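PDB 5UQI: phosphosugar isomerase from Escherichia coli O6:H1, which probably interconverts arabinose-5-phosphate and ribulose-5-phosphate, as an arabinose-5-phosphate isomerase of the SIS family that binds the sugar phosphate. Local coordinates for residues L18-E23 / P154-T159; A33-V38 / I121-S126; G55-K60 / T159-V164; I97-E102 / I141-E146; A104-T109 / S129-S134. All blocks are in the same frame, centred on the assembly; numbering follows the deposited sequence.

Contact 1 (L18-E23 / P154-T159); sequences LKAVEE and PSCSST. With A5P (arabinose-5-phosphate), chain B.
Ala20 and Cys156 meet through their beta carbons, with CB of Ala20 3.6 Å from CB of Cys156. This is the closest approach between segments 18-23 and 154-159, and it falls where the backbones are nearest, the CA atoms of Ala20 and Cys156 being 5.8 Å apart. The cysteine sulfur stands anti to its carbonyl carbon (chi1 -66°), which brings SG alongside the same methyl, 3.9 Å from CB of Ala20. One small side chain is thus touched by two successive atoms of the other.

Beside this pair, the next residue of 18-23, Val21, meets Thr159, one turn after Cys156; their branches cross at about a right angle, CG2 of Val21 lying 4.1 Å from CG2 of Thr159. The threonine keeps its methyl anti to the backbone N, and with chi1 at -68° its OG1 is turned to another partner, a hydrogen bond with Glu17 of helix 3-25. The apolar and polar branches of Thr159 therefore both address the same helix. No hydrogen bond joins 18-23 to 154-159 directly.

At the far end of 154-159, Pro154 belongs to the sugar-phosphate pocket, its CG 3.2 Å from O1 of the bound arabinose-5-phosphate. The arrangement is helix-on-helix packing at the margin of an SIS-fold ligand site, with the N-terminal helix covering the start of helix 156-175.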
# COMPACT_ATOMS: atom_id res chain seq x y z
N LEU A 18 1.73 -9.42 -14.77
CA LEU A 18 0.50 -9.05 -15.42
C LEU A 18 -0.65 -9.94 -14.89
O LEU A 18 -1.71 -9.41 -14.58
CB LEU A 18 0.67 -9.22 -16.94
CG LEU A 18 -0.53 -8.84 -17.85
CD1 LEU A 18 -0.61 -7.34 -18.05
CD2 LEU A 18 -0.42 -9.51 -19.22
N LYS A 19 -0.41 -11.24 -14.78
CA LYS A 19 -1.46 -12.16 -14.30
C LYS A 19 -1.90 -11.82 -12.88
O LYS A 19 -3.08 -11.87 -12.55
CB LYS A 19 -1.00 -13.61 -14.37
CG LYS A 19 -1.00 -14.14 -15.80
CD LYS A 19 -0.59 -15.62 -15.77
CE LYS A 19 -1.71 -16.53 -15.22
NZ LYS A 19 -1.19 -17.74 -14.50
N ALA A 20 -0.92 -11.49 -12.05
CA ALA A 20 -1.22 -11.16 -10.63
C ALA A 20 -2.13 -9.92 -10.56
O ALA A 20 -3.04 -9.85 -9.74
CB ALA A 20 0.10 -10.96 -9.89
N VAL A 21 -1.86 -8.94 -11.40
CA VAL A 21 -2.71 -7.73 -11.46
C VAL A 21 -4.13 -8.10 -11.92
O VAL A 21 -5.11 -7.71 -11.29
CB VAL A 21 -2.08 -6.65 -12.33
CG1 VAL A 21 -3.02 -5.45 -12.52
CG2 VAL A 21 -0.75 -6.22 -11.69
N GLU A 22 -4.20 -8.94 -12.95
CA GLU A 22 -5.49 -9.37 -13.48
C GLU A 22 -6.32 -10.06 -12.42
O GLU A 22 -7.53 -9.82 -12.39
CB GLU A 22 -5.28 -10.37 -14.64
CG GLU A 22 -4.86 -9.79 -15.97
CD GLU A 22 -4.84 -10.84 -17.11
OE1 GLU A 22 -4.86 -12.05 -16.83
OE2 GLU A 22 -4.77 -10.46 -18.30
N GLU A 23 -5.69 -10.90 -11.59
CA GLU A 23 -6.33 -11.70 -10.53
C GLU A 23 -7.03 -10.72 -9.62
O GLU A 23 -8.17 -10.93 -9.21
CB GLU A 23 -5.33 -12.50 -9.69
CG GLU A 23 -4.48 -13.51 -10.46
CD GLU A 23 -5.21 -14.78 -10.84
OE1 GLU A 23 -6.26 -15.09 -10.23
OE2 GLU A 23 -4.70 -15.48 -11.75
N PRO A 154 9.62 -10.30 -3.87
CA PRO A 154 8.46 -9.42 -4.14
C PRO A 154 8.51 -8.82 -5.54
O PRO A 154 9.49 -8.10 -5.93
CB PRO A 154 8.60 -8.31 -3.08
CG PRO A 154 9.21 -9.04 -1.93
CD PRO A 154 10.18 -10.03 -2.53
N SER A 155 7.50 -9.17 -6.32
CA SER A 155 7.51 -8.85 -7.76
C SER A 155 6.03 -8.78 -8.05
O SER A 155 5.47 -7.68 -8.11
CB SER A 155 8.23 -9.97 -8.55
OG SER A 155 7.79 -11.23 -8.01
N CYS A 156 5.36 -9.94 -8.11
CA CYS A 156 3.91 -9.89 -8.25
C CYS A 156 3.31 -9.07 -7.07
O CYS A 156 2.43 -8.25 -7.32
CB CYS A 156 3.30 -11.27 -8.24
SG CYS A 156 3.83 -12.21 -9.69
N SER A 157 3.74 -9.31 -5.82
CA SER A 157 3.03 -8.65 -4.70
C SER A 157 3.29 -7.13 -4.66
O SER A 157 2.32 -6.37 -4.47
CB SER A 157 3.39 -9.25 -3.37
OG SER A 157 4.80 -9.12 -3.23
N SER A 158 4.54 -6.69 -4.80
CA SER A 158 4.84 -5.26 -4.74
C SER A 158 4.18 -4.54 -5.91
O SER A 158 3.68 -3.41 -5.73
CB SER A 158 6.40 -5.07 -4.71
OG SER A 158 6.99 -5.95 -5.72
N THR A 159 4.14 -5.16 -7.07
CA THR A 159 3.49 -4.52 -8.20
C THR A 159 1.99 -4.47 -8.00
O THR A 159 1.43 -3.45 -8.30
CB THR A 159 3.81 -5.24 -9.55
OG1 THR A 159 5.22 -5.01 -9.79
CG2 THR A 159 2.96 -4.71 -10.74
C1 A5P B . 11.69 -8.96 1.38
O1 A5P B . 11.35 -9.41 0.36
C2 A5P B . 11.24 -7.59 1.66
O2 A5P B . 11.64 -6.65 0.72
C3 A5P B . 9.80 -7.77 1.83
O3 A5P B . 9.00 -6.77 1.18
C4 A5P B . 9.90 -7.64 3.33
O4 A5P B . 10.42 -8.84 3.88
C5 A5P B . 8.60 -7.30 3.98
O5 A5P B . 7.73 -8.35 3.78
P A5P B . 6.18 -7.98 3.98
O1P A5P B . 5.66 -7.25 2.73
O2P A5P B . 5.52 -9.45 4.13
O3P A5P B . 6.08 -7.09 5.11

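Contact 2 (A33-V38 / I121-S126); sequences ANLIKV and ISFTRS
Leu35 has the most surface buried here, and its two methyls divide the work: CD1 meets Ile121 and CD2 reaches Phe123. The leucine holds CG anti to its backbone N (chi1 173°), and the fork at CG spreads the methyls over two residues that lie two apart on strand 120-124. CD1 is 3.8 Å from CD1 of Ile121 and nearly as close to that residue's CG2, so it rests against both arms of the isoleucine, the two side chains crossing at roughly a right angle.

Ile121 is next in buried area. Its CD1 also touches the helix one turn on, at 4.0 Å from CG1 of Val38, where the two side chains run past one another in opposite directions. Its terminal methyl is consequently shared between Leu35 and Val38, the pair spaced three residues apart on the inner side of helix 32-41.

The Phe123 ring takes part through CE1 and CZ, with CE1 4.1 Å from CD2 of Leu35; the methyl approaches the ring obliquely. No hydrogen bond crosses the contact, which is apolar throughout.

The helix and strand axes approach to 11.3 Å, with 140° between their N-to-C directions. Leu35 also packs on Leu137 and Val139 of strand 137-140, while Ile121 and Phe123 lean on strand 93-97. Helix 32-41 thus covers one face of the parallel sheet, the layered alpha-beta packing of the SIS domain's nucleotide-binding-like (Rossmann-type) fold.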
# COMPACT_ATOMS: atom_id res chain seq x y z
N ALA A 33 -14.91 0.17 -1.19
CA ALA A 33 -15.76 1.31 -0.96
C ALA A 33 -15.58 1.85 0.45
O ALA A 33 -15.48 3.08 0.64
CB ALA A 33 -17.22 0.92 -1.22
N ASN A 34 -15.54 0.96 1.45
CA ASN A 34 -15.28 1.40 2.82
C ASN A 34 -13.89 2.06 2.91
O ASN A 34 -13.76 3.08 3.60
CB ASN A 34 -15.32 0.24 3.79
CG ASN A 34 -16.72 -0.14 4.14
OD1 ASN A 34 -17.66 0.66 3.97
ND2 ASN A 34 -16.88 -1.33 4.60
N LEU A 35 -12.93 1.54 2.15
CA LEU A 35 -11.57 2.16 2.16
C LEU A 35 -11.64 3.62 1.70
O LEU A 35 -11.09 4.55 2.35
CB LEU A 35 -10.61 1.30 1.33
CG LEU A 35 -9.21 1.93 1.12
CD1 LEU A 35 -8.48 2.05 2.49
CD2 LEU A 35 -8.42 1.06 0.18
N ILE A 36 -12.35 3.83 0.58
CA ILE A 36 -12.50 5.18 0.05
C ILE A 36 -13.16 6.11 1.07
O ILE A 36 -12.72 7.23 1.28
CB ILE A 36 -13.25 5.19 -1.32
CG1 ILE A 36 -12.38 4.60 -2.43
CG2 ILE A 36 -13.71 6.61 -1.68
CD1 ILE A 36 -11.19 5.43 -2.83
N LYS A 37 -14.27 5.67 1.66
CA LYS A 37 -14.96 6.48 2.66
C LYS A 37 -14.14 6.85 3.87
O LYS A 37 -14.17 7.98 4.28
CB LYS A 37 -16.24 5.75 3.08
CG LYS A 37 -17.18 5.58 1.91
CD LYS A 37 -18.43 4.80 2.30
CE LYS A 37 -19.25 4.47 1.07
NZ LYS A 37 -20.39 3.60 1.48
N VAL A 38 -13.37 5.90 4.40
CA VAL A 38 -12.47 6.17 5.56
C VAL A 38 -11.45 7.20 5.14
O VAL A 38 -11.22 8.17 5.85
CB VAL A 38 -11.73 4.93 6.07
CG1 VAL A 38 -10.66 5.31 7.10
CG2 VAL A 38 -12.69 3.90 6.67
N ILE A 121 -5.46 0.97 8.93
CA ILE A 121 -5.85 0.21 7.76
C ILE A 121 -4.67 -0.69 7.42
O ILE A 121 -3.53 -0.23 7.49
CB ILE A 121 -6.07 1.20 6.58
CG1 ILE A 121 -7.30 2.08 6.92
CG2 ILE A 121 -6.29 0.46 5.26
CD1 ILE A 121 -7.39 3.26 5.96
N SER A 122 -4.91 -1.94 7.06
CA SER A 122 -3.85 -2.80 6.61
C SER A 122 -4.04 -3.19 5.15
O SER A 122 -5.16 -3.38 4.69
CB SER A 122 -3.67 -4.09 7.44
OG SER A 122 -4.93 -4.87 7.36
N PHE A 123 -2.93 -3.28 4.39
CA PHE A 123 -2.95 -3.92 3.09
C PHE A 123 -2.11 -5.16 3.20
O PHE A 123 -0.85 -5.07 3.36
CB PHE A 123 -2.24 -2.98 2.05
CG PHE A 123 -3.01 -1.74 1.59
CD1 PHE A 123 -4.19 -1.28 2.17
CD2 PHE A 123 -2.43 -0.93 0.57
CE1 PHE A 123 -4.84 -0.15 1.69
CE2 PHE A 123 -3.07 0.24 0.13
CZ PHE A 123 -4.28 0.62 0.66
N THR A 124 -2.71 -6.37 3.12
CA THR A 124 -2.01 -7.65 3.27
C THR A 124 -2.66 -8.66 2.34
O THR A 124 -3.75 -8.37 1.83
CB THR A 124 -2.03 -8.22 4.73
OG1 THR A 124 -3.32 -8.83 5.00
CG2 THR A 124 -1.76 -7.11 5.80
N ARG A 125 -2.05 -9.82 2.25
CA ARG A 125 -2.59 -10.85 1.39
C ARG A 125 -3.72 -11.61 2.07
O ARG A 125 -4.30 -12.50 1.42
CB ARG A 125 -1.47 -11.77 0.94
CG ARG A 125 -1.03 -12.81 1.92
CD ARG A 125 0.16 -13.59 1.37
NE ARG A 125 0.71 -14.35 2.46
CZ ARG A 125 1.99 -14.69 2.62
NH1 ARG A 125 2.90 -14.29 1.74
NH2 ARG A 125 2.36 -15.41 3.69
N SER A 126 -3.99 -11.33 3.34
CA SER A 126 -4.99 -12.14 4.12
C SER A 126 -5.62 -11.43 5.28
O SER A 126 -4.90 -10.96 6.19
CB SER A 126 -4.31 -13.38 4.68
OG SER A 126 -5.24 -14.19 5.47

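Contact 3 (G55-K60 / T159-V164)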
# COMPACT_ATOMS: atom_id res chain seq x y z
N GLY A 55 7.73 -1.37 1.93
CA GLY A 55 8.03 -0.01 2.41
C GLY A 55 8.38 0.89 1.21
O GLY A 55 8.05 2.04 1.24
N ILE A 56 9.09 0.36 0.21
CA ILE A 56 9.43 1.20 -0.95
C ILE A 56 8.14 1.52 -1.74
O ILE A 56 7.93 2.67 -2.14
CB ILE A 56 10.50 0.56 -1.84
CG1 ILE A 56 11.75 0.34 -1.02
CG2 ILE A 56 10.76 1.53 -3.01
CD1 ILE A 56 12.78 -0.56 -1.71
N ILE A 57 7.28 0.51 -1.89
CA ILE A 57 5.95 0.80 -2.53
C ILE A 57 5.14 1.79 -1.65
O ILE A 57 4.48 2.67 -2.22
CB ILE A 57 5.17 -0.52 -2.76
CG1 ILE A 57 5.96 -1.40 -3.74
CG2 ILE A 57 3.77 -0.19 -3.30
CD1 ILE A 57 6.40 -0.77 -5.05
N ALA A 58 5.19 1.65 -0.33
CA ALA A 58 4.51 2.59 0.60
C ALA A 58 5.02 4.01 0.38
O ALA A 58 4.23 4.96 0.36
CB ALA A 58 4.75 2.14 2.05
N ARG A 59 6.34 4.18 0.16
CA ARG A 59 6.92 5.53 -0.15
C ARG A 59 6.30 6.04 -1.47
O ARG A 59 5.95 7.24 -1.54
CB ARG A 59 8.46 5.49 -0.34
CG ARG A 59 9.25 5.43 0.91
CD ARG A 59 10.77 5.44 0.59
NE ARG A 59 11.32 4.10 0.92
CZ ARG A 59 12.15 3.76 1.92
NH1 ARG A 59 12.60 4.67 2.79
NH2 ARG A 59 12.56 2.48 2.05
N LYS A 60 6.21 5.18 -2.52
CA LYS A 60 5.62 5.61 -3.78
C LYS A 60 4.17 6.03 -3.56
O LYS A 60 3.78 7.12 -4.04
CB LYS A 60 5.68 4.44 -4.78
CG LYS A 60 5.63 4.93 -6.24
CD LYS A 60 4.22 5.39 -6.70
CE LYS A 60 4.16 5.53 -8.22
NZ LYS A 60 2.71 5.86 -8.57
N THR A 159 4.14 -5.16 -7.07
CA THR A 159 3.49 -4.52 -8.20
C THR A 159 1.99 -4.47 -8.00
O THR A 159 1.43 -3.45 -8.30
CB THR A 159 3.81 -5.24 -9.55
OG1 THR A 159 5.22 -5.01 -9.79
CG2 THR A 159 2.96 -4.71 -10.74
N VAL A 160 1.36 -5.55 -7.48
CA VAL A 160 -0.08 -5.48 -7.30
C VAL A 160 -0.49 -4.37 -6.31
O VAL A 160 -1.49 -3.64 -6.52
CB VAL A 160 -0.60 -6.85 -6.79
CG1 VAL A 160 -2.06 -6.73 -6.49
CG2 VAL A 160 -0.43 -7.88 -7.91
N VAL A 161 0.22 -4.29 -5.18
CA VAL A 161 -0.07 -3.27 -4.19
C VAL A 161 0.13 -1.85 -4.80
O VAL A 161 -0.68 -0.94 -4.52
CB VAL A 161 0.80 -3.44 -2.93
CG1 VAL A 161 0.45 -2.33 -1.95
CG2 VAL A 161 0.41 -4.74 -2.30
N LEU A 162 1.14 -1.70 -5.65
CA LEU A 162 1.33 -0.38 -6.29
C LEU A 162 0.14 -0.04 -7.18
O LEU A 162 -0.37 1.08 -7.13
CB LEU A 162 2.62 -0.38 -7.14
CG LEU A 162 2.89 0.89 -7.97
CD1 LEU A 162 3.04 2.11 -7.07
CD2 LEU A 162 4.16 0.65 -8.76
N VAL A 163 -0.30 -1.01 -7.98
CA VAL A 163 -1.43 -0.72 -8.88
C VAL A 163 -2.71 -0.42 -8.10
O VAL A 163 -3.42 0.56 -8.39
CB VAL A 163 -1.64 -1.91 -9.84
CG1 VAL A 163 -2.87 -1.71 -10.71
CG2 VAL A 163 -0.42 -2.02 -10.77
N VAL A 164 -2.97 -1.23 -7.06
CA VAL A 164 -4.13 -1.00 -6.21
C VAL A 164 -4.08 0.40 -5.55
O VAL A 164 -5.03 1.19 -5.60
CB VAL A 164 -4.22 -2.10 -5.13
CG1 VAL A 164 -5.15 -1.66 -4.00
CG2 VAL A 164 -4.66 -3.43 -5.76
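This is apolar packing between two nearly parallel helices, 52-67 and 156-175, deep in the fold: the centre of the contact lies about 5 Å from that of the chain. The axes of the short segments come within 9.8 Å at 17°, and the CA atoms of Ile57 and Leu162 are 6.1 Å apart.

Ile57 carries the middle of the contact through its CG2 methyl; chi1 of -63° sets CG1 beside the backbone N and leaves CG2 anti to it. That methyl presses against the backbone of the other helix, 3.8 Å from N of Leu162, and touches the valine before it, at 4.2 Å from CG1 of Val161.

Leu162 returns the contact further along. Its CD1 lies against the aliphatic chain of Lys60, 3.5 Å from the lysine CD and within 4.1 Å of CG, CE and NZ too. The lysine is bent at chi2 (-75°) and crosses the leucine at about a right angle; its NZ continues to a salt bridge with Asp166 and a hydrogen bond with Thr64.

Around this pair, Val161 and Ala58 both pack on Ile97 of the central strand 93-97, and Val160 and Val164 lean against helix 3-25, which places helix 156-175 between that helix and helix 52-67.

Contact 4 (I97-E102 / I141-E146). With A5P (arabinose-5-phosphate), chain B.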
# COMPACT_ATOMS: atom_id res chain seq x y z
N ILE A 97 1.42 -1.53 5.34
CA ILE A 97 1.53 -2.43 4.19
C ILE A 97 2.47 -3.54 4.52
O ILE A 97 3.63 -3.30 4.90
CB ILE A 97 2.02 -1.66 2.91
CG1 ILE A 97 1.04 -0.56 2.55
CG2 ILE A 97 2.17 -2.71 1.77
CD1 ILE A 97 1.46 0.17 1.24
N SER A 98 1.97 -4.77 4.45
CA SER A 98 2.81 -5.94 4.65
C SER A 98 2.19 -7.11 3.88
O SER A 98 1.04 -7.48 4.14
CB SER A 98 2.84 -6.32 6.15
OG SER A 98 3.45 -7.60 6.38
N ASN A 99 2.92 -7.66 2.92
CA ASN A 99 2.29 -8.70 2.09
C ASN A 99 1.87 -9.89 2.98
O ASN A 99 0.70 -10.35 2.92
CB ASN A 99 3.22 -9.11 0.95
CG ASN A 99 2.62 -10.25 0.11
OD1 ASN A 99 3.22 -11.32 0.04
ND2 ASN A 99 1.43 -10.05 -0.44
N SER A 100 2.78 -10.38 3.80
CA SER A 100 2.41 -11.50 4.67
C SER A 100 1.46 -11.07 5.79
O SER A 100 0.66 -11.90 6.28
CB SER A 100 3.65 -12.08 5.34
OG SER A 100 4.27 -11.15 6.25
N GLY A 101 1.58 -9.83 6.25
CA GLY A 101 0.81 -9.41 7.45
C GLY A 101 1.40 -10.01 8.72
O GLY A 101 0.77 -9.92 9.80
N GLU A 102 2.64 -10.51 8.63
CA GLU A 102 3.32 -11.13 9.78
C GLU A 102 4.68 -10.51 10.07
O GLU A 102 5.37 -10.95 11.00
CB GLU A 102 3.47 -12.64 9.55
CG GLU A 102 2.14 -13.41 9.35
CD GLU A 102 1.20 -13.35 10.54
OE1 GLU A 102 1.68 -13.09 11.67
OE2 GLU A 102 -0.05 -13.54 10.32
N ILE A 141 -5.46 -7.95 -0.37
CA ILE A 141 -4.97 -7.83 -1.74
C ILE A 141 -4.32 -9.19 -2.02
O ILE A 141 -3.14 -9.38 -1.74
CB ILE A 141 -3.95 -6.70 -1.88
CG1 ILE A 141 -4.59 -5.37 -1.40
CG2 ILE A 141 -3.46 -6.65 -3.35
CD1 ILE A 141 -3.70 -4.15 -1.42
N PRO A 142 -5.11 -10.12 -2.60
CA PRO A 142 -4.64 -11.49 -2.75
C PRO A 142 -3.51 -11.58 -3.80
O PRO A 142 -3.59 -10.97 -4.88
CB PRO A 142 -5.91 -12.24 -3.19
CG PRO A 142 -6.69 -11.22 -3.95
CD PRO A 142 -6.36 -9.87 -3.35
N VAL A 143 -2.44 -12.28 -3.43
CA VAL A 143 -1.33 -12.54 -4.33
C VAL A 143 -0.97 -14.01 -4.16
O VAL A 143 -0.49 -14.41 -3.10
CB VAL A 143 -0.10 -11.64 -4.02
CG1 VAL A 143 1.04 -11.94 -5.01
CG2 VAL A 143 -0.48 -10.14 -4.03
N LYS A 144 -1.22 -14.77 -5.21
CA LYS A 144 -1.03 -16.23 -5.29
C LYS A 144 0.42 -16.70 -5.10
O LYS A 144 0.70 -17.64 -4.33
CB LYS A 144 -1.56 -16.75 -6.65
CG LYS A 144 -1.63 -15.72 -7.82
CD LYS A 144 -0.31 -15.47 -8.60
CE LYS A 144 -0.52 -14.78 -9.96
NZ LYS A 144 0.70 -14.57 -10.82
N SER A 145 1.32 -16.06 -5.84
CA SER A 145 2.72 -16.45 -5.96
C SER A 145 3.53 -15.21 -6.32
O SER A 145 2.96 -14.19 -6.73
CB SER A 145 2.87 -17.46 -7.11
OG SER A 145 4.14 -18.10 -7.05
N GLU A 146 4.84 -15.31 -6.20
CA GLU A 146 5.73 -14.30 -6.81
C GLU A 146 6.13 -14.72 -8.21
O GLU A 146 5.75 -15.81 -8.65
CB GLU A 146 6.95 -14.02 -5.93
CG GLU A 146 6.59 -13.47 -4.55
CD GLU A 146 5.98 -12.06 -4.51
OE1 GLU A 146 5.72 -11.41 -5.59
OE2 GLU A 146 5.75 -11.61 -3.36
C1 A5P B . 11.69 -8.96 1.38
O1 A5P B . 11.35 -9.41 0.36
C2 A5P B . 11.24 -7.59 1.66
O2 A5P B . 11.64 -6.65 0.72
C3 A5P B . 9.80 -7.77 1.83
O3 A5P B . 9.00 -6.77 1.18
C4 A5P B . 9.90 -7.64 3.33
O4 A5P B . 10.42 -8.84 3.88
C5 A5P B . 8.60 -7.30 3.98
O5 A5P B . 7.73 -8.35 3.78
P A5P B . 6.18 -7.98 3.98
O1P A5P B . 5.66 -7.25 2.73
O2P A5P B . 5.52 -9.45 4.13
O3P A5P B . 6.08 -7.09 5.11
O HOH W 1 -0.65 -8.11 -0.37
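The phosphate end of the arabinose-5-phosphate pocket lies on the loop 97-102, and this contact joins that loop to 141-146. Asn99 bridges the two: its backbone N gives the phosphate a straight bond, 2.8 Å to O1P at 166°, while its side chain, with CG anti to the backbone N (chi1 177°), is carried away from the ligand toward 141-146. There ND2 lies 4.1 Å from CG2 of Val143, the two side chains crossing at about a right angle, and it also donates at 2.8 Å to a water that in turn donates to the carbonyl O of Ile141. That water is the polar link between the segments, since no direct hydrogen bond joins them.

The phosphate receives further donors from neighbouring residues. Ser100 gives O2P two bonds, from N at 2.9 Å and 170° and from OG at 3.0 Å, while OG of Ser98 donates to O3P. Such a serine-rich loop, following a strand of the parallel sheet, is characteristic of sugar-phosphate sites in SIS domains. The two hydroxyls also shape the turn: OG of Ser98 accepts from N of Gly101, an ST motif, and OG of Ser100 accepts from N of Glu102, an ST turn. The ligand is also hydrogen-bonded to the backbone N of Lys53 and to the hydroxyls of Ser54 and Thr103.

Across from Asn99, the carboxylate of Glu146 comes no nearer than 4.2 Å from OE2 to OD1 of Asn99. Its oxygens are used instead by the start of helix 156-175, OE2 with the hydroxyl of Ser157 and OE1 with N of Ser155.

Contact 5 (A104-T109 / S129-S134)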
# COMPACT_ATOMS: atom_id res chain seq x y z
N ALA A 104 7.68 -8.91 11.48
CA ALA A 104 7.90 -8.55 12.89
C ALA A 104 8.00 -7.05 13.09
O ALA A 104 7.41 -6.48 14.00
CB ALA A 104 9.14 -9.22 13.45
N GLU A 105 8.73 -6.39 12.18
CA GLU A 105 8.90 -4.94 12.35
C GLU A 105 7.58 -4.17 12.27
O GLU A 105 7.43 -3.14 12.93
CB GLU A 105 9.89 -4.41 11.26
CG GLU A 105 11.30 -4.97 11.39
CD GLU A 105 11.54 -6.21 10.55
OE1 GLU A 105 10.57 -7.01 10.26
OE2 GLU A 105 12.71 -6.48 10.24
N ILE A 106 6.63 -4.63 11.46
CA ILE A 106 5.39 -3.92 11.34
C ILE A 106 4.49 -4.24 12.52
O ILE A 106 3.87 -3.35 13.05
CB ILE A 106 4.67 -4.28 10.00
CG1 ILE A 106 5.58 -3.99 8.80
CG2 ILE A 106 3.34 -3.56 9.87
CD1 ILE A 106 5.89 -2.48 8.69
N LEU A 107 4.49 -5.51 12.94
CA LEU A 107 3.64 -5.79 14.14
C LEU A 107 4.13 -5.04 15.37
O LEU A 107 3.31 -4.77 16.27
CB LEU A 107 3.64 -7.26 14.47
CG LEU A 107 3.20 -8.13 13.32
CD1 LEU A 107 3.30 -9.62 13.66
CD2 LEU A 107 1.79 -7.88 12.83
N ALA A 108 5.45 -4.78 15.45
CA ALA A 108 6.03 -4.04 16.58
C ALA A 108 5.49 -2.64 16.74
O ALA A 108 5.57 -2.07 17.84
CB ALA A 108 7.54 -3.98 16.43
N THR A 109 4.92 -2.05 15.67
CA THR A 109 4.34 -0.76 15.81
C THR A 109 2.97 -0.73 16.49
O THR A 109 2.43 0.33 16.85
CB THR A 109 4.11 -0.06 14.45
OG1 THR A 109 3.09 -0.70 13.70
CG2 THR A 109 5.41 0.05 13.61
N SER A 129 -4.33 -12.45 8.75
CA SER A 129 -2.95 -12.21 9.19
C SER A 129 -2.97 -11.44 10.50
O SER A 129 -3.95 -10.75 10.80
CB SER A 129 -2.13 -11.49 8.10
OG SER A 129 -2.63 -10.16 7.89
N SER A 130 -1.87 -11.52 11.24
CA SER A 130 -1.71 -10.82 12.50
C SER A 130 -1.97 -9.33 12.37
O SER A 130 -2.70 -8.74 13.12
CB SER A 130 -0.32 -11.07 13.09
OG SER A 130 -0.15 -12.48 13.39
N LEU A 131 -1.36 -8.73 11.34
CA LEU A 131 -1.61 -7.31 11.11
C LEU A 131 -3.09 -6.95 10.80
O LEU A 131 -3.64 -6.03 11.37
CB LEU A 131 -0.73 -6.81 9.91
CG LEU A 131 -0.92 -5.33 9.59
CD1 LEU A 131 -0.53 -4.41 10.73
CD2 LEU A 131 -0.03 -4.99 8.37
N ALA A 132 -3.69 -7.72 9.89
CA ALA A 132 -5.05 -7.49 9.45
C ALA A 132 -6.06 -7.61 10.60
O ALA A 132 -6.93 -6.77 10.71
CB ALA A 132 -5.39 -8.42 8.33
N ILE A 133 -5.82 -8.62 11.44
CA ILE A 133 -6.67 -8.84 12.63
C ILE A 133 -6.61 -7.67 13.61
O ILE A 133 -7.59 -7.39 14.32
CB ILE A 133 -6.22 -10.15 13.36
CG1 ILE A 133 -6.66 -11.36 12.54
CG2 ILE A 133 -6.76 -10.25 14.79
CD1 ILE A 133 -8.15 -11.52 12.35
N SER A 134 -5.47 -6.97 13.68
CA SER A 134 -5.24 -5.87 14.57
C SER A 134 -5.61 -4.53 14.04
O SER A 134 -5.63 -3.57 14.77
CB SER A 134 -3.76 -5.83 14.90
OG SER A 134 -3.44 -6.96 15.68
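Leu107 reaches from helix 104-107 to the first turn of helix 130-134, and its side chain can be followed outward. CB and CG serve as the stalk: CG stands anti to the carbonyl carbon (chi1 -56°), which carries the fork across to the other helix. At the fork the methyls separate. CD1 rests 3.9 Å from CB of Ser130. CD2 goes deeper, to 3.6 Å from the backbone N of Leu131, and it also touches CB of Ser130 and CB of Leu131. The tip therefore lies against the main chain between two residues, where the CA atoms of Leu107 and Leu131 are 6.2 Å apart.

Both helices lie against one face of the parallel sheet of the SIS domain, where Leu131 packs on strands 93-97 and 120-124. Ile106, beside Leu107, meets this leucine with its CG2, 4.0 Å from CD2 of Leu131, and packs as well on Leu96.

Each segment has polar bonds of its own. Ser129 is the N-cap of helix 130-134, its OG accepting a weak bond from N of Ala132. In 104-109, the carbonyl O of Ile106 takes two bonds from Thr109: one from N, and one from OG1 at 2.8 Å, in the carbonyl plane with a C=O...donor angle of 158°. The hydroxyl of Ser130 is hydrogen-bonded to Glu102.

Overall arrangement
Contact 2 is the buried one, wholly apolar, between helix 32-41 and the sheet; contact 4 is the surface one, where water and phosphate take over from methyl groups. Contacts 1, 3 and 5 are partly buried helix pairs. Contacts 1 and 3 share Thr159 and helix 156-175, one near its start and the other a turn later, and contact 3 lies closer to the chain's centre. Contact 4 ties several others together: it is linked to contact 1 through the start of helix 156-175, its loops meet Thr124 and Arg125 of contact 2, and Gly101 and Glu102 meet contact 5. Contacts 1 and 4 both touch the ligand, at its sugar and phosphate ends respectively.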